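Local structure of DNA polymerase III subunit beta (Caulobacter crescentus, 5WCE) at residues A[36-47]-A[68-78]; A[269-280]-A[296-305]. The protein probably encircles DNA as a ring-shaped homodimer, tethering DNA polymerases and other proteins to it and making them processive. One frame throughout, in Å; residues are numbered along the deposited sequence.

Interaction 1. Residues A[36-47]-A[68-78]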
loop_
_atom_site.group_PDB
_atom_site.type_symbol
_atom_site.label_atom_id
_atom_site.label_comp_id
_atom_site.label_asym_id
_atom_site.label_seq_id
_atom_site.Cartn_x
_atom_site.Cartn_y
_atom_site.Cartn_z
ATOM N N ILE A 36 25.698 13.817 3.536
ATOM C CA ILE A 36 26.003 13.983 2.122
ATOM C C ILE A 36 25.427 12.848 1.238
ATOM O O ILE A 36 25.103 13.058 0.072
ATOM C CB ILE A 36 27.502 14.274 1.847
ATOM C CG1 ILE A 36 27.603 14.852 0.426
ATOM C CG2 ILE A 36 28.326 12.985 2.010
ATOM C CD1 ILE A 36 28.812 15.645 0.151
ATOM N N LEU A 37 25.198 11.668 1.814
ATOM C CA LEU A 37 24.625 10.570 1.062
ATOM C C LEU A 37 23.136 10.765 0.831
ATOM O O LEU A 37 22.568 10.086 0.016
ATOM C CB LEU A 37 24.858 9.240 1.789
ATOM C CG LEU A 37 26.320 8.857 2.057
ATOM C CD1 LEU A 37 26.353 7.417 2.593
ATOM C CD2 LEU A 37 27.117 8.927 0.761
ATOM N N SER A 38 22.518 11.738 1.490
ATOM C CA SER A 38 21.158 12.146 1.167
ATOM C C SER A 38 21.124 13.113 -0.012
ATOM O O SER A 38 20.035 13.440 -0.457
ATOM C CB SER A 38 20.500 12.850 2.399
ATOM O OG SER A 38 20.141 11.813 3.294
ATOM N N ASN A 39 22.283 13.565 -0.498
ATOM C CA ASN A 39 22.332 14.575 -1.537
ATOM C C ASN A 39 22.545 14.056 -2.939
ATOM O O ASN A 39 23.072 12.914 -3.160
ATOM C CB ASN A 39 23.380 15.648 -1.209
ATOM C CG ASN A 39 22.918 16.581 -0.094
ATOM O OD1 ASN A 39 21.914 16.325 0.541
ATOM N ND2 ASN A 39 23.669 17.667 0.148
ATOM N N ILE A 40 22.137 14.894 -3.898
ATOM C CA ILE A 40 22.477 14.709 -5.303
ATOM C C ILE A 40 23.620 15.649 -5.640
ATOM O O ILE A 40 23.604 16.814 -5.262
ATOM C CB ILE A 40 21.266 14.941 -6.249
ATOM C CG1 ILE A 40 20.290 13.790 -6.150
ATOM C CG2 ILE A 40 21.683 15.066 -7.722
ATOM C CD1 ILE A 40 18.887 14.051 -6.728
ATOM N N LEU A 41 24.625 15.135 -6.329
ATOM C CA LEU A 41 25.665 15.946 -6.974
ATOM C C LEU A 41 25.132 16.485 -8.305
ATOM O O LEU A 41 24.785 15.709 -9.227
ATOM C CB LEU A 41 26.909 15.091 -7.232
ATOM C CG LEU A 41 28.046 15.799 -8.010
ATOM C CD1 LEU A 41 28.617 16.959 -7.212
ATOM C CD2 LEU A 41 29.089 14.755 -8.363
ATOM N N LEU A 42 25.026 17.820 -8.399
ATOM C CA LEU A 42 24.553 18.537 -9.568
ATOM C C LEU A 42 25.811 19.114 -10.237
ATOM O O LEU A 42 26.586 19.804 -9.597
ATOM C CB LEU A 42 23.587 19.646 -9.181
ATOM C CG LEU A 42 22.284 19.192 -8.520
ATOM C CD1 LEU A 42 21.517 20.434 -8.058
ATOM C CD2 LEU A 42 21.408 18.416 -9.471
ATOM N N SER A 43 26.014 18.792 -11.502
ATOM C CA SER A 43 27.191 19.268 -12.181
ATOM C C SER A 43 26.769 19.892 -13.522
ATOM O O SER A 43 26.311 19.187 -14.429
ATOM C CB SER A 43 28.174 18.095 -12.309
ATOM O OG SER A 43 29.294 18.520 -13.074
ATOM N N ALA A 44 26.886 21.222 -13.632
ATOM C CA ALA A 44 26.451 21.937 -14.826
ATOM C C ALA A 44 27.650 22.327 -15.696
ATOM O O ALA A 44 28.585 22.965 -15.206
ATOM C CB ALA A 44 25.687 23.183 -14.460
ATOM N N GLU A 45 27.563 22.020 -16.969
ATOM C CA GLU A 45 28.654 22.287 -17.899
ATOM C C GLU A 45 28.122 22.139 -19.313
ATOM O O GLU A 45 27.390 21.222 -19.594
ATOM C CB GLU A 45 29.791 21.284 -17.652
ATOM C CG GLU A 45 31.117 21.685 -18.263
ATOM C CD GLU A 45 32.129 20.534 -18.247
ATOM O OE1 GLU A 45 31.934 19.545 -17.497
ATOM O OE2 GLU A 45 33.109 20.590 -19.001
ATOM N N GLY A 46 28.479 23.069 -20.190
ATOM C CA GLY A 46 28.067 23.024 -21.597
ATOM C C GLY A 46 26.580 23.272 -21.753
ATOM O O GLY A 46 26.083 24.372 -21.495
ATOM N N ASP A 47 25.887 22.238 -22.187
ATOM C CA ASP A 47 24.449 22.236 -22.396
ATOM C C ASP A 47 23.756 21.175 -21.542
ATOM O O ASP A 47 22.608 20.846 -21.782
ATOM C CB ASP A 47 24.168 21.933 -23.852
ATOM C CG ASP A 47 24.716 23.039 -24.771
ATOM O OD1 ASP A 47 24.421 24.218 -24.554
ATOM O OD2 ASP A 47 25.506 22.736 -25.667
ATOM N N ILE A 68 22.891 26.696 -19.529
ATOM C CA ILE A 68 23.879 26.907 -18.489
ATOM C C ILE A 68 24.479 28.302 -18.674
ATOM O O ILE A 68 25.155 28.559 -19.663
ATOM C CB ILE A 68 25.004 25.862 -18.517
ATOM C CG1 ILE A 68 24.472 24.381 -18.508
ATOM C CG2 ILE A 68 25.957 26.076 -17.354
ATOM C CD1 ILE A 68 23.508 24.086 -17.431
ATOM N N ASP A 69 24.227 29.201 -17.732
ATOM C CA ASP A 69 24.842 30.508 -17.762
ATOM C C ASP A 69 26.170 30.475 -17.090
ATOM O O ASP A 69 27.108 31.084 -17.580
ATOM C CB ASP A 69 23.973 31.526 -17.073
ATOM C CG ASP A 69 22.651 31.653 -17.698
ATOM O OD1 ASP A 69 22.520 31.598 -18.936
ATOM O OD2 ASP A 69 21.710 31.832 -16.919
ATOM N N VAL A 70 26.259 29.774 -15.972
ATOM C CA VAL A 70 27.513 29.625 -15.270
ATOM C C VAL A 70 27.686 28.167 -14.876
ATOM O O VAL A 70 26.825 27.619 -14.182
ATOM C CB VAL A 70 27.563 30.508 -14.013
ATOM C CG1 VAL A 70 28.885 30.319 -13.283
ATOM C CG2 VAL A 70 27.366 31.977 -14.367
ATOM N N PRO A 71 28.761 27.523 -15.334
ATOM C CA PRO A 71 28.976 26.137 -14.960
ATOM C C PRO A 71 29.438 26.000 -13.537
ATOM O O PRO A 71 29.981 26.953 -12.943
ATOM C CB PRO A 71 30.105 25.681 -15.909
ATOM C CG PRO A 71 30.871 26.948 -16.214
ATOM C CD PRO A 71 29.917 28.104 -16.076
ATOM N N GLY A 72 29.222 24.830 -12.965
ATOM C CA GLY A 72 29.702 24.552 -11.632
ATOM C C GLY A 72 29.052 23.314 -11.073
ATOM O O GLY A 72 28.243 22.673 -11.768
ATOM N N GLN A 73 29.411 23.007 -9.830
ATOM C CA GLN A 73 28.981 21.775 -9.134
ATOM C C GLN A 73 28.569 22.056 -7.711
ATOM O O GLN A 73 29.264 22.773 -6.982
ATOM C CB GLN A 73 30.105 20.752 -9.014
ATOM C CG GLN A 73 30.637 20.159 -10.288
ATOM C CD GLN A 73 31.592 19.025 -9.978
ATOM O OE1 GLN A 73 31.336 17.863 -10.329
ATOM N NE2 GLN A 73 32.688 19.351 -9.277
ATOM N N ILE A 74 27.472 21.460 -7.286
ATOM C CA ILE A 74 27.058 21.551 -5.896
ATOM C C ILE A 74 26.333 20.278 -5.514
ATOM O O ILE A 74 25.989 19.501 -6.405
ATOM C CB ILE A 74 26.079 22.713 -5.700
ATOM C CG1 ILE A 74 24.819 22.466 -6.538
ATOM C CG2 ILE A 74 26.728 24.053 -5.979
ATOM C CD1 ILE A 74 23.836 23.583 -6.578
ATOM N N THR A 75 26.082 20.088 -4.223
ATOM C CA THR A 75 25.242 18.984 -3.798
ATOM C C THR A 75 24.057 19.517 -3.014
ATOM O O THR A 75 24.171 20.536 -2.281
ATOM C CB THR A 75 25.949 17.873 -2.987
ATOM O OG1 THR A 75 26.118 18.272 -1.624
ATOM C CG2 THR A 75 27.297 17.533 -3.632
ATOM N N ALA A 76 22.926 18.841 -3.183
ATOM C CA ALA A 76 21.694 19.302 -2.547
ATOM C C ALA A 76 20.780 18.116 -2.225
ATOM O O ALA A 76 20.890 17.070 -2.892
ATOM C CB ALA A 76 21.007 20.298 -3.496
ATOM N N PRO A 77 19.890 18.262 -1.215
ATOM C CA PRO A 77 19.078 17.143 -0.751
ATOM C C PRO A 77 18.200 16.529 -1.856
ATOM O O PRO A 77 17.447 17.210 -2.537
ATOM C CB PRO A 77 18.253 17.722 0.417
ATOM C CG PRO A 77 18.921 18.977 0.775
ATOM C CD PRO A 77 19.647 19.480 -0.417
ATOM N N ALA A 78 18.307 15.228 -1.999
ATOM C CA ALA A 78 17.768 14.557 -3.173
ATOM C C ALA A 78 16.240 14.447 -3.193
ATOM O O ALA A 78 15.597 14.911 -4.137
ATOM C CB ALA A 78 18.375 13.188 -3.302
HETATM O O HOH W 1 23.941 26.014 -22.179
HETATM O O HOH W 2 27.218 26.992 -21.292
#
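An antiparallel strand pair at one edge of an eight-stranded sheet joins 39-45 to 72-77, running from Asn39 opposite Pro77 to Ala44 opposite Gly72. The hydrogen-bonded pairs Ile40–Ala76, Leu42–Ile74 and Ala44–Gly72 each carry two backbone bonds, and Ala78 N adds another to Ser38 O (2.9 Å) where helix 78-87 begins. Asn39 sets its CG beside the backbone N (chi1 -74°), which lays the amide along Ala76 and Pro77. From there ND2 donates to Thr75 OG1 at 3.1 Å, almost straight (176°) and in the amide plane, while OD1 rests 3.2 Å from Pro77 CA. Threonine suits its place: the hydroxyl also bonds to Leu119 O, and CG2 packs 3.9 Å from Leu41 CD1. A leucine at Asn39 would probably leave the Thr75 hydroxyl without its amide donor and crowd an apolar branch against the Ala76 and Pro77 backbone. On the other face, the small Ala78 lets its CB fit tightly against Ile40 CG1 (3.5 Å), and Ala44 CB meets Ile68 CD1 at 3.8 Å. Gly72 adopts backbone angles at which a CB would collide with the carbonyl O of Pro71. Beyond the last strand pair two waters both donate to Gly46 O; one accepts from Ile68 N and the other donates to Ile68 O. The chain bends at Asp69, passing from strand 67-70 of a second sheet into 72-77. Ala44 reaches across to Leu10 of strand 9-13, which also touches Ile68; Ile74 and Ala76 touch Leu105 of strand 105-109 in that second sheet; strand 48-54 pairs with 39-45 along its other side.

Interaction 2. Residues A[269-280]-A[296-305]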
loop_
_atom_site.group_PDB
_atom_site.type_symbol
_atom_site.label_atom_id
_atom_site.label_comp_id
_atom_site.label_asym_id
_atom_site.label_seq_id
_atom_site.Cartn_x
_atom_site.Cartn_y
_atom_site.Cartn_z
ATOM N N LEU A 269 6.288 -35.743 -13.464
ATOM C CA LEU A 269 4.884 -35.472 -13.343
ATOM C C LEU A 269 4.571 -34.151 -14.073
ATOM O O LEU A 269 5.293 -33.191 -13.912
ATOM C CB LEU A 269 4.653 -35.360 -11.827
ATOM C CG LEU A 269 3.357 -35.000 -11.187
ATOM C CD1 LEU A 269 3.417 -35.522 -9.750
ATOM C CD2 LEU A 269 3.052 -33.493 -11.311
ATOM N N THR A 270 3.495 -34.113 -14.819
ATOM C CA THR A 270 3.027 -32.896 -15.474
ATOM C C THR A 270 1.635 -32.543 -14.975
ATOM O O THR A 270 0.771 -33.423 -14.709
ATOM C CB THR A 270 3.018 -33.035 -17.011
ATOM O OG1 THR A 270 4.325 -33.408 -17.472
ATOM C CG2 THR A 270 2.726 -31.702 -17.657
ATOM N N LEU A 271 1.397 -31.246 -14.829
ATOM C CA LEU A 271 0.123 -30.806 -14.322
ATOM C C LEU A 271 -0.317 -29.466 -14.939
ATOM O O LEU A 271 0.493 -28.711 -15.552
ATOM C CB LEU A 271 0.167 -30.781 -12.802
ATOM C CG LEU A 271 1.240 -29.934 -12.071
ATOM C CD1 LEU A 271 1.010 -28.415 -12.259
ATOM C CD2 LEU A 271 1.279 -30.249 -10.591
ATOM N N ASP A 272 -1.596 -29.185 -14.746
ATOM C CA ASP A 272 -2.201 -27.897 -15.079
ATOM C C ASP A 272 -1.775 -26.885 -14.021
ATOM O O ASP A 272 -2.244 -26.915 -12.876
ATOM C CB ASP A 272 -3.732 -28.048 -15.143
ATOM C CG ASP A 272 -4.440 -26.780 -15.489
ATOM O OD1 ASP A 272 -4.068 -25.689 -15.119
ATOM O OD2 ASP A 272 -5.505 -26.886 -16.085
ATOM N N ASN A 273 -0.882 -25.975 -14.415
ATOM C CA ASN A 273 -0.209 -25.079 -13.487
ATOM C C ASN A 273 -1.167 -24.129 -12.815
ATOM O O ASN A 273 -1.051 -23.869 -11.611
ATOM C CB ASN A 273 0.867 -24.287 -14.208
ATOM C CG ASN A 273 1.669 -23.396 -13.289
ATOM O OD1 ASN A 273 2.425 -23.902 -12.454
ATOM N ND2 ASN A 273 1.549 -22.051 -13.460
ATOM N N ASP A 274 -2.091 -23.561 -13.587
ATOM C CA ASP A 274 -3.065 -22.628 -13.000
ATOM C C ASP A 274 -3.972 -23.346 -11.993
ATOM O O ASP A 274 -4.150 -22.852 -10.898
ATOM C CB ASP A 274 -3.913 -21.946 -14.064
ATOM C CG ASP A 274 -4.822 -20.847 -13.453
ATOM O OD1 ASP A 274 -4.313 -19.936 -12.767
ATOM O OD2 ASP A 274 -6.032 -20.942 -13.609
ATOM N N LEU A 275 -4.512 -24.501 -12.341
ATOM C CA LEU A 275 -5.395 -25.217 -11.424
ATOM C C LEU A 275 -4.611 -25.611 -10.156
ATOM O O LEU A 275 -5.077 -25.440 -9.036
ATOM C CB LEU A 275 -6.042 -26.420 -12.069
ATOM C CG LEU A 275 -6.788 -27.330 -11.076
ATOM C CD1 LEU A 275 -7.907 -26.570 -10.323
ATOM C CD2 LEU A 275 -7.285 -28.580 -11.765
ATOM N N PHE A 276 -3.384 -26.073 -10.335
ATOM C CA PHE A 276 -2.584 -26.525 -9.198
ATOM C C PHE A 276 -2.250 -25.367 -8.267
ATOM O O PHE A 276 -2.401 -25.484 -7.071
ATOM C CB PHE A 276 -1.305 -27.248 -9.687
ATOM C CG PHE A 276 -0.420 -27.730 -8.581
ATOM C CD1 PHE A 276 -0.750 -28.854 -7.860
ATOM C CD2 PHE A 276 0.782 -27.099 -8.318
ATOM C CE1 PHE A 276 0.095 -29.324 -6.861
ATOM C CE2 PHE A 276 1.646 -27.594 -7.364
ATOM C CZ PHE A 276 1.272 -28.692 -6.602
ATOM N N ALA A 277 -1.802 -24.252 -8.835
ATOM C CA ALA A 277 -1.490 -23.081 -8.071
ATOM C C ALA A 277 -2.721 -22.594 -7.254
ATOM O O ALA A 277 -2.597 -22.249 -6.085
ATOM C CB ALA A 277 -0.984 -21.972 -8.986
ATOM N N LYS A 278 -3.901 -22.608 -7.879
ATOM C CA LYS A 278 -5.123 -22.202 -7.177
ATOM C C LYS A 278 -5.426 -23.106 -6.025
ATOM O O LYS A 278 -5.834 -22.624 -4.963
ATOM C CB LYS A 278 -6.324 -22.085 -8.127
ATOM C CG LYS A 278 -6.248 -20.788 -8.905
ATOM C CD LYS A 278 -7.270 -20.770 -10.015
ATOM C CE LYS A 278 -7.173 -19.459 -10.772
ATOM N NZ LYS A 278 -7.975 -19.669 -12.001
ATOM N N ALA A 279 -5.179 -24.402 -6.215
ATOM C CA ALA A 279 -5.387 -25.381 -5.159
ATOM C C ALA A 279 -4.397 -25.194 -4.035
ATOM O O ALA A 279 -4.809 -25.191 -2.893
ATOM C CB ALA A 279 -5.344 -26.801 -5.686
ATOM N N VAL A 280 -3.106 -25.057 -4.339
ATOM C CA VAL A 280 -2.112 -24.759 -3.318
ATOM C C VAL A 280 -2.488 -23.502 -2.523
ATOM O O VAL A 280 -2.423 -23.498 -1.318
ATOM C CB VAL A 280 -0.698 -24.565 -3.898
ATOM C CG1 VAL A 280 0.291 -24.149 -2.808
ATOM C CG2 VAL A 280 -0.217 -25.871 -4.550
ATOM N N LEU A 296 2.308 -32.798 -0.302
ATOM C CA LEU A 296 1.881 -33.305 -1.607
ATOM C C LEU A 296 1.966 -34.824 -1.492
ATOM O O LEU A 296 3.080 -35.387 -1.370
ATOM C CB LEU A 296 2.807 -32.851 -2.740
ATOM C CG LEU A 296 2.739 -31.437 -3.320
ATOM C CD1 LEU A 296 2.929 -30.397 -2.227
ATOM C CD2 LEU A 296 3.737 -31.231 -4.448
ATOM N N ALA A 297 0.801 -35.485 -1.440
ATOM C CA ALA A 297 0.739 -36.928 -1.479
ATOM C C ALA A 297 0.507 -37.315 -2.945
ATOM O O ALA A 297 -0.573 -37.095 -3.507
ATOM C CB ALA A 297 -0.366 -37.439 -0.564
ATOM N N VAL A 298 1.567 -37.794 -3.577
ATOM C CA VAL A 298 1.623 -38.057 -5.004
ATOM C C VAL A 298 1.372 -39.552 -5.212
ATOM O O VAL A 298 1.962 -40.404 -4.533
ATOM C CB VAL A 298 3.025 -37.649 -5.587
ATOM C CG1 VAL A 298 3.087 -37.821 -7.069
ATOM C CG2 VAL A 298 3.326 -36.188 -5.256
ATOM N N GLU A 299 0.474 -39.840 -6.140
ATOM C CA GLU A 299 0.178 -41.183 -6.581
ATOM C C GLU A 299 -0.192 -41.145 -8.050
ATOM O O GLU A 299 -0.466 -40.074 -8.576
ATOM C CB GLU A 299 -0.983 -41.771 -5.726
ATOM C CG GLU A 299 -2.299 -41.030 -5.911
ATOM C CD GLU A 299 -3.438 -41.549 -5.006
ATOM O OE1 GLU A 299 -3.859 -42.694 -5.220
ATOM O OE2 GLU A 299 -3.875 -40.795 -4.107
ATOM N N PRO A 300 -0.297 -42.324 -8.722
ATOM C CA PRO A 300 -0.753 -42.273 -10.098
ATOM C C PRO A 300 -2.028 -41.482 -10.259
ATOM O O PRO A 300 -2.995 -41.644 -9.487
ATOM C CB PRO A 300 -0.952 -43.759 -10.461
ATOM C CG PRO A 300 0.140 -44.436 -9.673
ATOM C CD PRO A 300 0.241 -43.658 -8.366
ATOM N N GLY A 301 -2.037 -40.576 -11.220
ATOM C CA GLY A 301 -3.196 -39.729 -11.470
ATOM C C GLY A 301 -3.493 -38.526 -10.577
ATOM O O GLY A 301 -4.398 -37.757 -10.905
ATOM N N ARG A 302 -2.789 -38.345 -9.454
ATOM C CA ARG A 302 -3.300 -37.415 -8.437
ATOM C C ARG A 302 -2.258 -36.917 -7.464
ATOM O O ARG A 302 -1.352 -37.643 -7.034
ATOM C CB ARG A 302 -4.470 -38.129 -7.698
ATOM C CG ARG A 302 -4.990 -37.475 -6.466
ATOM C CD ARG A 302 -6.151 -38.243 -5.835
ATOM N NE ARG A 302 -7.285 -38.354 -6.733
ATOM C CZ ARG A 302 -8.368 -39.082 -6.481
ATOM N NH1 ARG A 302 -8.479 -39.751 -5.340
ATOM N NH2 ARG A 302 -9.360 -39.111 -7.374
ATOM N N ILE A 303 -2.418 -35.656 -7.080
ATOM C CA ILE A 303 -1.745 -35.114 -5.910
ATOM C C ILE A 303 -2.815 -34.719 -4.934
ATOM O O ILE A 303 -3.733 -33.957 -5.296
ATOM C CB ILE A 303 -0.875 -33.900 -6.240
ATOM C CG1 ILE A 303 0.211 -34.287 -7.210
ATOM C CG2 ILE A 303 -0.257 -33.333 -4.946
ATOM C CD1 ILE A 303 1.117 -33.165 -7.602
ATOM N N THR A 304 -2.712 -35.218 -3.709
ATOM C CA THR A 304 -3.583 -34.743 -2.625
ATOM C C THR A 304 -2.758 -33.733 -1.809
ATOM O O THR A 304 -1.694 -34.082 -1.300
ATOM C CB THR A 304 -4.065 -35.940 -1.789
ATOM O OG1 THR A 304 -4.861 -36.746 -2.646
ATOM C CG2 THR A 304 -4.948 -35.512 -0.622
ATOM N N LEU A 305 -3.226 -32.508 -1.736
ATOM C CA LEU A 305 -2.570 -31.455 -0.998
ATOM C C LEU A 305 -3.139 -31.348 0.394
ATOM O O LEU A 305 -4.366 -31.269 0.547
ATOM C CB LEU A 305 -2.750 -30.097 -1.718
ATOM C CG LEU A 305 -2.167 -29.992 -3.123
ATOM C CD1 LEU A 305 -2.762 -28.732 -3.796
ATOM C CD2 LEU A 305 -0.639 -29.981 -3.040
#
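Phe276 brings the edge of its ring to Leu296, with CZ 4.1 Å from Leu296 CD2, while its CE1 meets Leu305 CD2 (3.9 Å) and Ile303 CD1 obliquely. Its CG is anti to the backbone N (chi1 179°), which carries the ring out to the strands. Leu305 also sends CD1 to the helix, 3.7 Å from Ala279 CB, where a methyl is small enough to let the leucine approach the backbone. At the other end Leu269 and Val298 meet tip to tip, CD1 to CG1 at 3.5 Å, and Ile303 CD1 lies close to both Leu269 and Leu271. These buried apolar side chains fill the interior of the third of three similar domains of the sliding ring, where edge strand 267-272 of one sheet and the following helix 273-284 face the hairpin 293-299/302-308 of another sheet. Leu271 CD2 (3.6 Å above the plane) and Val280 CG2 lie over opposite faces of the Phe276 ring, both offset toward the rim. Asp272 starts the helix: as N-cap its OD1 accepts from Leu275 N at 3.1 Å, the N-H coming from above the carboxylate plane. Asp274 and Lys278, one turn apart, form a salt bridge, NZ to the syn lone pair of OD2 (2.8 Å). Farther out, Asn273 ND2 bonds to Cys341 O, tying the helix start to helix 334-343, and Arg302 packs on Arg111 of the second subunit.

In the fold
Along the chain interaction 1 is complete long before interaction 2 starts, and they fall on either side of the chain's centre, about 58 Å apart between centres and about 40 Å between nearest atoms. They share no strand, helix or sheet. Residues 36-47 and 68-78 belong to the N-terminal domain, while 269-280 and 296-305 belong to the C-terminal domain; the central domain joins the two. Each domain boundary within the chain is spanned by one sheet: strand 72-77 of interaction 1 borders the first, strand 267-272 of interaction 2 the second. In the head-to-tail dimer the N- and C-terminal domains of different subunits meet, which fits the neighbour found beside the 302-308 strand.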